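Local coordinates for protein succinylglutamate desuccinylase (PDB 1YW4) that probably hydrolyses N-succinyl-L-glutamate to succinate and L-glutamate, the last step of arginine degradation through the AST pathway, using one zinc ion per subunit, at residues D16-E20 with W31-G35; G54-E59 with A93-R99; L78-L84 with R237-P243; V279-L285 with E305-P311. All blocks are in the same frame, centred on the assembly; numbering follows the deposited sequence.

Contact 1: residues D16-E20 with W31-G35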
# COMPACT_ATOMS: atom_id res chain seq x y z
N ASP A 16 -19.66 -8.04 46.10
CA ASP A 16 -20.32 -9.32 45.88
C ASP A 16 -19.55 -10.09 44.81
O ASP A 16 -18.33 -10.23 44.91
CB ASP A 16 -21.77 -9.09 45.43
CG ASP A 16 -22.52 -8.15 46.35
OD1 ASP A 16 -22.68 -8.48 47.55
OD2 ASP A 16 -22.97 -7.08 45.87
N THR A 17 -20.27 -10.58 43.80
CA THR A 17 -19.67 -11.33 42.71
C THR A 17 -20.57 -11.40 41.47
O THR A 17 -20.20 -10.91 40.40
CB THR A 17 -19.30 -12.77 43.14
OG1 THR A 17 -20.30 -13.27 44.04
CG2 THR A 17 -17.94 -12.80 43.82
N ARG A 18 -21.74 -12.01 41.62
CA ARG A 18 -22.68 -12.15 40.52
C ARG A 18 -24.04 -11.55 40.85
O ARG A 18 -25.08 -12.08 40.46
CB ARG A 18 -22.85 -13.63 40.15
CG ARG A 18 -21.84 -14.16 39.13
CD ARG A 18 -20.41 -14.16 39.65
NE ARG A 18 -19.51 -14.84 38.72
CZ ARG A 18 -18.22 -15.05 38.94
NH1 ARG A 18 -17.65 -14.64 40.07
NH2 ARG A 18 -17.48 -15.69 38.03
N ALA A 19 -24.03 -10.44 41.56
CA ALA A 19 -25.27 -9.77 41.95
C ALA A 19 -25.91 -9.07 40.76
O ALA A 19 -25.26 -8.82 39.74
CB ALA A 19 -24.98 -8.75 43.05
N GLU A 20 -27.20 -8.77 40.87
CA GLU A 20 -27.92 -8.06 39.82
C GLU A 20 -28.52 -6.80 40.42
O GLU A 20 -29.11 -6.84 41.50
CB GLU A 20 -29.04 -8.92 39.21
CG GLU A 20 -29.94 -8.16 38.22
CD GLU A 20 -31.08 -9.01 37.64
OE1 GLU A 20 -30.83 -9.80 36.72
OE2 GLU A 20 -32.22 -8.89 38.12
N TRP A 31 -23.84 -8.83 37.08
CA TRP A 31 -22.41 -9.05 37.20
C TRP A 31 -22.17 -10.50 36.82
O TRP A 31 -22.62 -11.41 37.51
CB TRP A 31 -21.95 -8.77 38.63
CG TRP A 31 -22.00 -7.31 38.93
CD1 TRP A 31 -23.07 -6.62 39.43
CD2 TRP A 31 -21.00 -6.35 38.63
NE1 TRP A 31 -22.78 -5.27 39.45
CE2 TRP A 31 -21.52 -5.08 38.97
CE3 TRP A 31 -19.70 -6.42 38.10
CZ2 TRP A 31 -20.79 -3.89 38.80
CZ3 TRP A 31 -18.98 -5.25 37.93
CH2 TRP A 31 -19.53 -4.00 38.28
N LEU A 32 -21.47 -10.69 35.71
CA LEU A 32 -21.19 -12.02 35.18
C LEU A 32 -19.92 -12.62 35.75
O LEU A 32 -19.74 -13.83 35.73
CB LEU A 32 -21.09 -11.96 33.66
CG LEU A 32 -22.29 -11.37 32.89
CD1 LEU A 32 -21.97 -11.38 31.40
CD2 LEU A 32 -23.56 -12.17 33.17
N ALA A 33 -19.03 -11.75 36.24
CA ALA A 33 -17.75 -12.16 36.81
C ALA A 33 -17.16 -10.90 37.42
O ALA A 33 -17.76 -9.84 37.30
CB ALA A 33 -16.82 -12.70 35.73
N PRO A 34 -16.00 -11.01 38.09
CA PRO A 34 -15.41 -9.81 38.68
C PRO A 34 -15.16 -8.77 37.60
O PRO A 34 -14.59 -9.07 36.55
CB PRO A 34 -14.12 -10.35 39.31
CG PRO A 34 -14.52 -11.74 39.72
CD PRO A 34 -15.26 -12.22 38.49
N GLY A 35 -15.60 -7.54 37.85
CA GLY A 35 -15.39 -6.50 36.87
C GLY A 35 -16.11 -6.65 35.54
O GLY A 35 -15.83 -5.89 34.61
O HOH W 1 -25.61 -12.06 37.72
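Where a chain enters the edge of a sheet, one backbone hydrogen bond, helped by a bridging water and a side chain, can fix the incoming loop before regular pairing begins, and residues 16-20 are held in this way beside the end of strand 27-33. Trp31 makes the firmest link: its N donates to Ala19 O at 3.0 Å, nearly in line. Its carbonyl faces Arg18, the residue before Ala19, with Trp31 O 3.1 Å from Arg18 CA in a CA-H...O contact, and a water donates both to this oxygen and to Arg18 O. Although Trp31 CB lies against Thr17 O (3.3 Å), the indole runs away from the loop, toward Phe7 and Ala11 of helix 7-12 and edge-to-face with Trp21. Leu32 gives its carbonyl to the Arg18 side chain, a weak hydrogen bond from Arg18 NE to Leu32 O of 3.2 Å. At Ala33 the guanidinium lies with one face over the backbone, Arg18 CZ being 3.6 Å from Ala33 CA. Pro34 CD also touches the guanidinium, 3.8 Å from Arg18 NH1. Leu32 and Ala33 both stand opposite one residue of strand 36-39, a classic beta bulge between the antiparallel strands 27-33 and 36-39, one strand in from the edge strand 20-23.

Contact 2: residues G54-E59 with A93-R99. With ZN (zinc ion), chain C.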
# COMPACT_ATOMS: atom_id res chain seq x y z
N GLY A 54 -9.11 -0.72 31.01
CA GLY A 54 -8.27 -1.25 32.07
C GLY A 54 -7.58 -2.55 31.70
O GLY A 54 -7.23 -3.32 32.59
N VAL A 55 -7.43 -2.84 30.41
CA VAL A 55 -6.70 -4.05 30.01
C VAL A 55 -5.31 -3.80 30.61
O VAL A 55 -4.64 -4.73 31.08
CB VAL A 55 -6.61 -4.17 28.47
CG1 VAL A 55 -5.49 -5.13 28.07
CG2 VAL A 55 -7.94 -4.71 27.92
N HIS A 56 -4.91 -2.53 30.59
CA HIS A 56 -3.66 -2.07 31.19
C HIS A 56 -4.16 -1.21 32.36
O HIS A 56 -4.90 -0.25 32.17
CB HIS A 56 -2.85 -1.26 30.16
CG HIS A 56 -2.25 -2.12 29.09
ND1 HIS A 56 -2.23 -1.75 27.76
CD2 HIS A 56 -1.71 -3.36 29.14
CE1 HIS A 56 -1.71 -2.72 27.04
NE2 HIS A 56 -1.39 -3.72 27.85
N GLY A 57 -3.79 -1.62 33.58
CA GLY A 57 -4.24 -0.93 34.78
C GLY A 57 -3.87 0.52 35.01
O GLY A 57 -4.50 1.19 35.83
N ASN A 58 -2.88 1.03 34.29
CA ASN A 58 -2.44 2.41 34.46
C ASN A 58 -3.11 3.37 33.47
O ASN A 58 -2.88 4.57 33.53
CB ASN A 58 -0.91 2.50 34.29
CG ASN A 58 -0.46 2.08 32.91
OD1 ASN A 58 -0.88 1.04 32.40
ND2 ASN A 58 0.41 2.88 32.30
N GLU A 59 -3.95 2.84 32.58
CA GLU A 59 -4.65 3.68 31.59
C GLU A 59 -6.06 3.91 32.11
O GLU A 59 -7.03 3.30 31.65
CB GLU A 59 -4.63 2.97 30.23
CG GLU A 59 -3.29 2.28 30.00
CD GLU A 59 -3.13 1.62 28.64
OE1 GLU A 59 -4.16 1.36 27.97
OE2 GLU A 59 -1.97 1.34 28.26
N ALA A 93 -4.30 -5.17 38.18
CA ALA A 93 -3.46 -4.10 37.67
C ALA A 93 -4.11 -2.74 37.92
O ALA A 93 -3.43 -1.77 38.24
CB ALA A 93 -3.19 -4.30 36.17
N ILE A 94 -5.42 -2.67 37.76
CA ILE A 94 -6.12 -1.41 38.01
C ILE A 94 -5.98 -1.04 39.48
O ILE A 94 -5.59 0.08 39.82
CB ILE A 94 -7.61 -1.51 37.63
CG1 ILE A 94 -7.74 -1.71 36.11
CG2 ILE A 94 -8.37 -0.23 38.07
CD1 ILE A 94 -9.18 -1.95 35.61
N ARG A 95 -6.28 -1.98 40.36
CA ARG A 95 -6.18 -1.72 41.78
C ARG A 95 -4.75 -1.29 42.18
O ARG A 95 -4.57 -0.45 43.06
CB ARG A 95 -6.64 -2.97 42.55
CG ARG A 95 -6.53 -2.88 44.06
CD ARG A 95 -7.30 -4.02 44.73
NE ARG A 95 -7.23 -5.26 43.96
CZ ARG A 95 -8.27 -5.85 43.37
NH1 ARG A 95 -9.47 -5.31 43.45
NH2 ARG A 95 -8.10 -6.97 42.69
N GLN A 96 -3.74 -1.83 41.49
CA GLN A 96 -2.34 -1.49 41.79
C GLN A 96 -1.80 -0.28 41.02
O GLN A 96 -0.74 0.27 41.35
CB GLN A 96 -1.41 -2.69 41.52
CG GLN A 96 -1.71 -3.92 42.36
CD GLN A 96 -1.52 -3.67 43.84
OE1 GLN A 96 -0.42 -3.35 44.29
NE2 GLN A 96 -2.60 -3.83 44.61
N GLY A 97 -2.52 0.14 39.99
CA GLY A 97 -2.09 1.28 39.19
C GLY A 97 -0.94 0.95 38.25
O GLY A 97 -0.19 1.84 37.84
N VAL A 98 -0.81 -0.32 37.89
CA VAL A 98 0.27 -0.74 37.00
C VAL A 98 -0.25 -1.26 35.66
O VAL A 98 -1.40 -1.66 35.56
CB VAL A 98 1.13 -1.83 37.67
CG1 VAL A 98 1.73 -1.29 38.97
CG2 VAL A 98 0.27 -3.05 37.96
N ARG A 99 0.61 -1.27 34.64
CA ARG A 99 0.23 -1.75 33.32
C ARG A 99 -0.18 -3.22 33.42
O ARG A 99 -1.19 -3.64 32.85
CB ARG A 99 1.40 -1.59 32.35
CG ARG A 99 1.09 -1.91 30.90
CD ARG A 99 2.33 -1.74 30.03
NE ARG A 99 2.10 -2.14 28.65
CZ ARG A 99 1.50 -1.39 27.74
NH1 ARG A 99 1.06 -0.18 28.05
NH2 ARG A 99 1.35 -1.85 26.50
ZN ZN C . -2.90 0.07 26.51
O HOH W 2 -2.15 -5.89 31.34
O HOH W 3 -5.07 2.15 38.14
O HOH W 4 0.53 1.49 25.93
O HOH W 5 -1.88 1.77 25.28
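This is a buried packing of loop against helix end beside the zinc site: residues 54-59 follow strand 48-53, and residues 93-99 complete helix 91-96 in a Schellman motif with Gly97 at positive phi. Closeness here depends on glycine. Gly57 CA rests 3.6 Å from Ala93 C and 3.0 Å from Val98 O, leaving no room for a CB, and Gly54 CA meets Ile94 CD1 at 3.7 Å. Direct backbone bonding is slight, a weak one from Gly57 N to Arg99 O (3.4 Å), so waters bridge Val55 O to Arg99 O and Gly57 O to Ile94 O. Arg99 then reaches along the loop and lays its guanidinium flat on the His56 ring, centres 3.6 Å apart, while Asp104 accepts from His56 NE2. A type I turn from His56 to Glu59 brings both side chains to the metal: zinc is 2.3 Å from His56 ND1 and from Glu59 OE1, and 2.4 Å from Glu59 OE2. With a water and His149, this is the HxxE...H zinc site of the M14-like hydrolases.

Contact 3: residues L78-L84 with R237-P243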
# COMPACT_ATOMS: atom_id res chain seq x y z
N LEU A 78 -28.94 8.70 31.66
CA LEU A 78 -28.63 8.24 30.31
C LEU A 78 -29.48 7.03 29.97
O LEU A 78 -29.66 6.13 30.79
CB LEU A 78 -27.14 7.88 30.21
CG LEU A 78 -26.58 7.43 28.85
CD1 LEU A 78 -26.62 8.59 27.86
CD2 LEU A 78 -25.16 6.93 29.02
N ALA A 79 -30.02 7.01 28.75
CA ALA A 79 -30.86 5.91 28.31
C ALA A 79 -30.02 4.82 27.65
O ALA A 79 -29.01 5.11 27.00
CB ALA A 79 -31.91 6.41 27.34
N LEU A 80 -30.43 3.57 27.82
CA LEU A 80 -29.71 2.44 27.24
C LEU A 80 -30.62 1.63 26.34
O LEU A 80 -31.61 1.05 26.79
CB LEU A 80 -29.15 1.54 28.35
CG LEU A 80 -28.38 0.29 27.90
CD1 LEU A 80 -27.11 0.70 27.17
CD2 LEU A 80 -28.03 -0.56 29.12
N ASN A 81 -30.29 1.58 25.05
CA ASN A 81 -31.08 0.83 24.09
C ASN A 81 -30.27 -0.18 23.31
O ASN A 81 -30.59 -0.52 22.18
CB ASN A 81 -31.78 1.80 23.12
CG ASN A 81 -32.84 2.62 23.81
OD1 ASN A 81 -33.88 2.09 24.21
ND2 ASN A 81 -32.58 3.91 23.97
N CYS A 82 -29.20 -0.68 23.93
CA CYS A 82 -28.36 -1.68 23.30
C CYS A 82 -28.00 -2.73 24.34
O CYS A 82 -28.16 -2.51 25.54
CB CYS A 82 -27.03 -1.09 22.81
SG CYS A 82 -27.09 0.40 21.83
N ARG A 83 -27.53 -3.88 23.87
CA ARG A 83 -27.07 -4.92 24.78
C ARG A 83 -25.66 -4.43 25.09
O ARG A 83 -24.83 -4.34 24.19
CB ARG A 83 -26.99 -6.27 24.07
CG ARG A 83 -28.34 -6.87 23.71
CD ARG A 83 -28.16 -8.23 23.07
NE ARG A 83 -27.70 -9.25 24.01
CZ ARG A 83 -26.61 -9.99 23.84
NH1 ARG A 83 -26.28 -10.91 24.73
NH2 ARG A 83 -25.83 -9.81 22.78
N LEU A 84 -25.40 -4.13 26.35
CA LEU A 84 -24.10 -3.62 26.76
C LEU A 84 -23.34 -4.49 27.76
O LEU A 84 -23.87 -4.86 28.81
CB LEU A 84 -24.27 -2.22 27.37
CG LEU A 84 -23.09 -1.56 28.09
CD1 LEU A 84 -21.96 -1.35 27.11
CD2 LEU A 84 -23.51 -0.23 28.71
N ARG A 237 -21.87 7.67 24.60
CA ARG A 237 -23.18 7.89 25.20
C ARG A 237 -24.26 7.92 24.11
O ARG A 237 -25.38 7.45 24.32
CB ARG A 237 -23.19 9.21 25.98
CG ARG A 237 -22.39 9.18 27.28
CD ARG A 237 -22.23 10.58 27.85
NE ARG A 237 -21.52 10.57 29.13
CZ ARG A 237 -22.10 10.41 30.31
NH1 ARG A 237 -23.42 10.26 30.39
NH2 ARG A 237 -21.38 10.40 31.41
N GLY A 238 -23.90 8.45 22.94
CA GLY A 238 -24.86 8.51 21.84
C GLY A 238 -25.14 7.14 21.26
O GLY A 238 -26.24 6.85 20.78
N LEU A 239 -24.13 6.27 21.29
CA LEU A 239 -24.29 4.93 20.78
C LEU A 239 -25.23 4.13 21.68
O LEU A 239 -26.15 3.48 21.20
CB LEU A 239 -22.92 4.23 20.69
CG LEU A 239 -22.99 2.74 20.35
CD1 LEU A 239 -23.70 2.57 19.02
CD2 LEU A 239 -21.59 2.15 20.29
N LEU A 240 -25.00 4.19 22.98
CA LEU A 240 -25.84 3.45 23.92
C LEU A 240 -27.29 3.93 23.92
O LEU A 240 -28.22 3.13 23.99
CB LEU A 240 -25.28 3.55 25.33
CG LEU A 240 -23.83 3.05 25.47
CD1 LEU A 240 -23.36 3.30 26.89
CD2 LEU A 240 -23.75 1.58 25.09
N SER A 241 -27.48 5.25 23.85
CA SER A 241 -28.83 5.82 23.85
C SER A 241 -29.55 5.62 22.53
O SER A 241 -30.61 5.00 22.47
CB SER A 241 -28.77 7.31 24.18
OG SER A 241 -28.51 7.50 25.55
N ASN A 242 -28.97 6.17 21.47
CA ASN A 242 -29.56 6.07 20.14
C ASN A 242 -28.52 5.52 19.16
O ASN A 242 -27.86 6.28 18.44
CB ASN A 242 -30.05 7.44 19.67
CG ASN A 242 -30.68 7.39 18.30
OD1 ASN A 242 -31.51 6.52 18.01
ND2 ASN A 242 -30.30 8.32 17.44
N PRO A 243 -28.39 4.19 19.11
CA PRO A 243 -27.45 3.49 18.24
C PRO A 243 -27.83 3.49 16.76
O PRO A 243 -27.03 3.09 15.91
CB PRO A 243 -27.43 2.09 18.83
CG PRO A 243 -28.84 1.92 19.28
CD PRO A 243 -29.14 3.24 19.95
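The last carbonyls of a helix need partners from elsewhere, and the end of helix 230-241 finds them in the segment leading into strand 83-88. Asn81 serves two: its backbone N donates to Leu240 O at 2.8 Å, and Asn81 ND2 donates to Ser241 O at 2.7 Å. In return Ser241 OG donates to Ala79 O, also 2.8 Å, and Ser241 CA approaches that same Ala79 O at 3.2 Å in a CA-H...O contact. One residue on the segment thus contributes donors and another an acceptor, and the helix end is held from both directions. The charged groups look elsewhere: Arg237 forms salt bridges with Asp72 and Asp233, while Arg83, pointing away from the helix, bonds to Gly41 O, Ser48 and Phe135 O. Apolar contacts fill in around the polar ones. Leu240 CB meets Leu80 CD1 (3.9 Å), Leu240 CD1 meets Leu84 CD2 (4.0 Å), and Cys82 SG packs on Pro243 CG (3.4 Å). Leu78 lies between Arg237, Ser241 and helix 61-75. Leu240 also touches Met69 of that helix, so two helices pack together beside the start of a strand, the layered alpha/beta architecture of the zinc-exopeptidase fold.

Contact 4: residues V279-L285 with E305-P311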
# COMPACT_ATOMS: atom_id res chain seq x y z
N VAL A 279 10.47 10.15 21.37
CA VAL A 279 9.87 10.36 20.05
C VAL A 279 8.41 9.91 20.03
O VAL A 279 8.08 8.83 20.51
CB VAL A 279 10.66 9.60 18.94
CG1 VAL A 279 10.65 8.11 19.21
CG2 VAL A 279 10.05 9.90 17.57
N GLU A 280 7.53 10.76 19.49
CA GLU A 280 6.11 10.44 19.43
C GLU A 280 5.78 9.39 18.38
O GLU A 280 6.50 9.24 17.39
CB GLU A 280 5.29 11.71 19.13
CG GLU A 280 5.24 12.71 20.27
CD GLU A 280 4.42 13.95 19.93
OE1 GLU A 280 4.22 14.78 20.84
OE2 GLU A 280 3.99 14.10 18.77
N ASN A 281 4.70 8.65 18.61
CA ASN A 281 4.28 7.63 17.66
C ASN A 281 3.80 8.33 16.39
O ASN A 281 3.27 9.44 16.44
CB ASN A 281 3.13 6.77 18.21
CG ASN A 281 3.59 5.77 19.24
OD1 ASN A 281 4.53 4.99 19.00
ND2 ASN A 281 2.93 5.76 20.40
N PHE A 282 4.00 7.65 15.26
CA PHE A 282 3.61 8.14 13.94
C PHE A 282 4.48 9.30 13.48
O PHE A 282 4.09 10.06 12.59
CB PHE A 282 2.13 8.54 13.93
CG PHE A 282 1.19 7.37 14.06
CD1 PHE A 282 1.06 6.44 13.03
CD2 PHE A 282 0.44 7.19 15.22
CE1 PHE A 282 0.20 5.35 13.15
CE2 PHE A 282 -0.43 6.11 15.35
CZ PHE A 282 -0.55 5.19 14.32
N THR A 283 5.65 9.44 14.08
CA THR A 283 6.56 10.51 13.68
C THR A 283 7.02 10.22 12.25
O THR A 283 7.51 9.13 11.96
CB THR A 283 7.80 10.58 14.59
OG1 THR A 283 7.42 11.04 15.89
CG2 THR A 283 8.84 11.52 14.01
N LEU A 284 6.86 11.21 11.37
CA LEU A 284 7.24 11.09 9.96
C LEU A 284 8.75 10.97 9.77
O LEU A 284 9.52 11.73 10.35
CB LEU A 284 6.73 12.31 9.18
CG LEU A 284 6.94 12.33 7.66
CD1 LEU A 284 5.83 11.53 6.99
CD2 LEU A 284 6.92 13.78 7.14
N LEU A 285 9.16 10.01 8.95
CA LEU A 285 10.58 9.79 8.66
C LEU A 285 10.92 10.36 7.28
O LEU A 285 10.51 9.82 6.26
CB LEU A 285 10.91 8.30 8.71
CG LEU A 285 10.96 7.56 10.05
CD1 LEU A 285 10.60 8.48 11.22
CD2 LEU A 285 10.01 6.38 9.99
N GLU A 305 7.29 9.20 3.40
CA GLU A 305 5.93 8.78 3.70
C GLU A 305 5.85 7.88 4.93
O GLU A 305 4.81 7.77 5.57
CB GLU A 305 5.34 8.03 2.49
CG GLU A 305 4.95 8.93 1.32
CD GLU A 305 3.72 9.78 1.62
OE1 GLU A 305 3.79 10.61 2.55
OE2 GLU A 305 2.69 9.59 0.93
N GLU A 306 6.96 7.23 5.26
CA GLU A 306 6.99 6.33 6.40
C GLU A 306 6.99 7.06 7.75
O GLU A 306 7.37 8.23 7.84
CB GLU A 306 8.20 5.40 6.32
CG GLU A 306 8.84 5.30 4.95
CD GLU A 306 9.96 6.31 4.76
OE1 GLU A 306 9.67 7.52 4.55
OE2 GLU A 306 11.14 5.89 4.86
N ARG A 307 6.54 6.37 8.79
CA ARG A 307 6.49 6.93 10.13
C ARG A 307 6.89 5.83 11.11
O ARG A 307 6.70 4.64 10.83
CB ARG A 307 5.07 7.42 10.46
CG ARG A 307 4.53 8.50 9.51
CD ARG A 307 3.05 8.75 9.76
NE ARG A 307 2.53 9.85 8.95
CZ ARG A 307 2.60 11.13 9.27
NH1 ARG A 307 3.17 11.50 10.42
NH2 ARG A 307 2.10 12.05 8.45
N ILE A 308 7.44 6.22 12.25
CA ILE A 308 7.86 5.26 13.25
C ILE A 308 6.69 5.03 14.21
O ILE A 308 5.93 5.95 14.51
CB ILE A 308 9.10 5.80 14.03
CG1 ILE A 308 9.74 4.69 14.87
CG2 ILE A 308 8.68 6.95 14.91
CD1 ILE A 308 10.18 3.47 14.06
N LEU A 309 6.52 3.80 14.66
CA LEU A 309 5.43 3.49 15.57
C LEU A 309 5.90 2.52 16.65
O LEU A 309 6.60 1.56 16.36
CB LEU A 309 4.26 2.89 14.79
CG LEU A 309 2.98 2.58 15.58
CD1 LEU A 309 2.45 3.86 16.23
CD2 LEU A 309 1.93 2.00 14.64
N PHE A 310 5.53 2.81 17.90
CA PHE A 310 5.89 1.98 19.04
C PHE A 310 7.39 1.68 19.16
O PHE A 310 7.79 0.53 19.32
CB PHE A 310 5.10 0.67 19.00
CG PHE A 310 3.62 0.87 18.95
CD1 PHE A 310 2.81 0.04 18.19
CD2 PHE A 310 3.02 1.90 19.68
CE1 PHE A 310 1.43 0.23 18.13
CE2 PHE A 310 1.65 2.10 19.63
CZ PHE A 310 0.85 1.26 18.86
N PRO A 311 8.24 2.71 19.10
CA PRO A 311 9.69 2.50 19.21
C PRO A 311 10.09 2.00 20.60
O PRO A 311 9.60 2.50 21.61
CB PRO A 311 10.26 3.88 18.91
CG PRO A 311 9.23 4.78 19.51
CD PRO A 311 7.93 4.15 19.01
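Residues 279-285 and 305-311 run antiparallel, with a short ladder distorted at one end. Leu285 N donates to Glu306 O (2.8 Å), Leu284 and Arg307 form a non-hydrogen-bonded pair with CA atoms 4.2 Å apart, and Ile308 N donates to Thr283 O (2.9 Å). Ile308 O in turn accepts from Phe282 N (2.7 Å), not from Thr283: Phe282, at positive phi, and Thr283 both face Ile308 in a G1 beta bulge. The same Phe282 is the third residue of a type II turn from Glu280 to Thr283, where Thr283 OG1 donates to Glu280 O. Beyond the bulge a side chain takes over from the backbone, Asn281 OD1 accepting from Phe310 N at 2.6 Å. This brings Phe310 near the probable active site, about 6 Å from Glu214 between side chains. On one face Arg307 NH1 donates a hydrogen bond to Phe282 O at 2.8 Å while Leu284 CB covers the guanidinium. Leu309 CD1 sits over the Phe282 ring, 3.8 Å from its centroid, a CH-pi contact. Val279 packs on Ile308 and, through CG1, on Pro311 CG (3.6 Å); Leu285 also leans on Ile308. Strand 320-328 pairs with the other edge of 307-309, and Ile308 touches Leu264 of strand 257-265. Phe282 meets Phe157 and Phe160 edge-to-face, and Asn281 bonds through its backbone to Gly154 and Val156, joining the hybrid domain to the segment just after strand 143-151.

In the fold
From the N terminus, contact 1 comes first, joining the loop after helix 7-12 to strand 27-33 and closing a loop of ten intervening residues that holds most of the hairpin of strands 20-23 and 27-33. Contacts 2 and 3 cross: 54-59 opens, 78-84 intervenes, 93-99 closes contact 2, and 237-243 closes contact 3 only after 152 residues, so that most of the catalytic domain lies within its span. Strand 83-88 and helix 91-96 thereby serve different partners, one the late helix 230-241, the other the zinc loop. Contact 4, in series, closes a 19-residue excursion in the hybrid domain and pairs strands 283-284 and 307-309 at the sheet's other end, about 42 Å from contact 1 between centres.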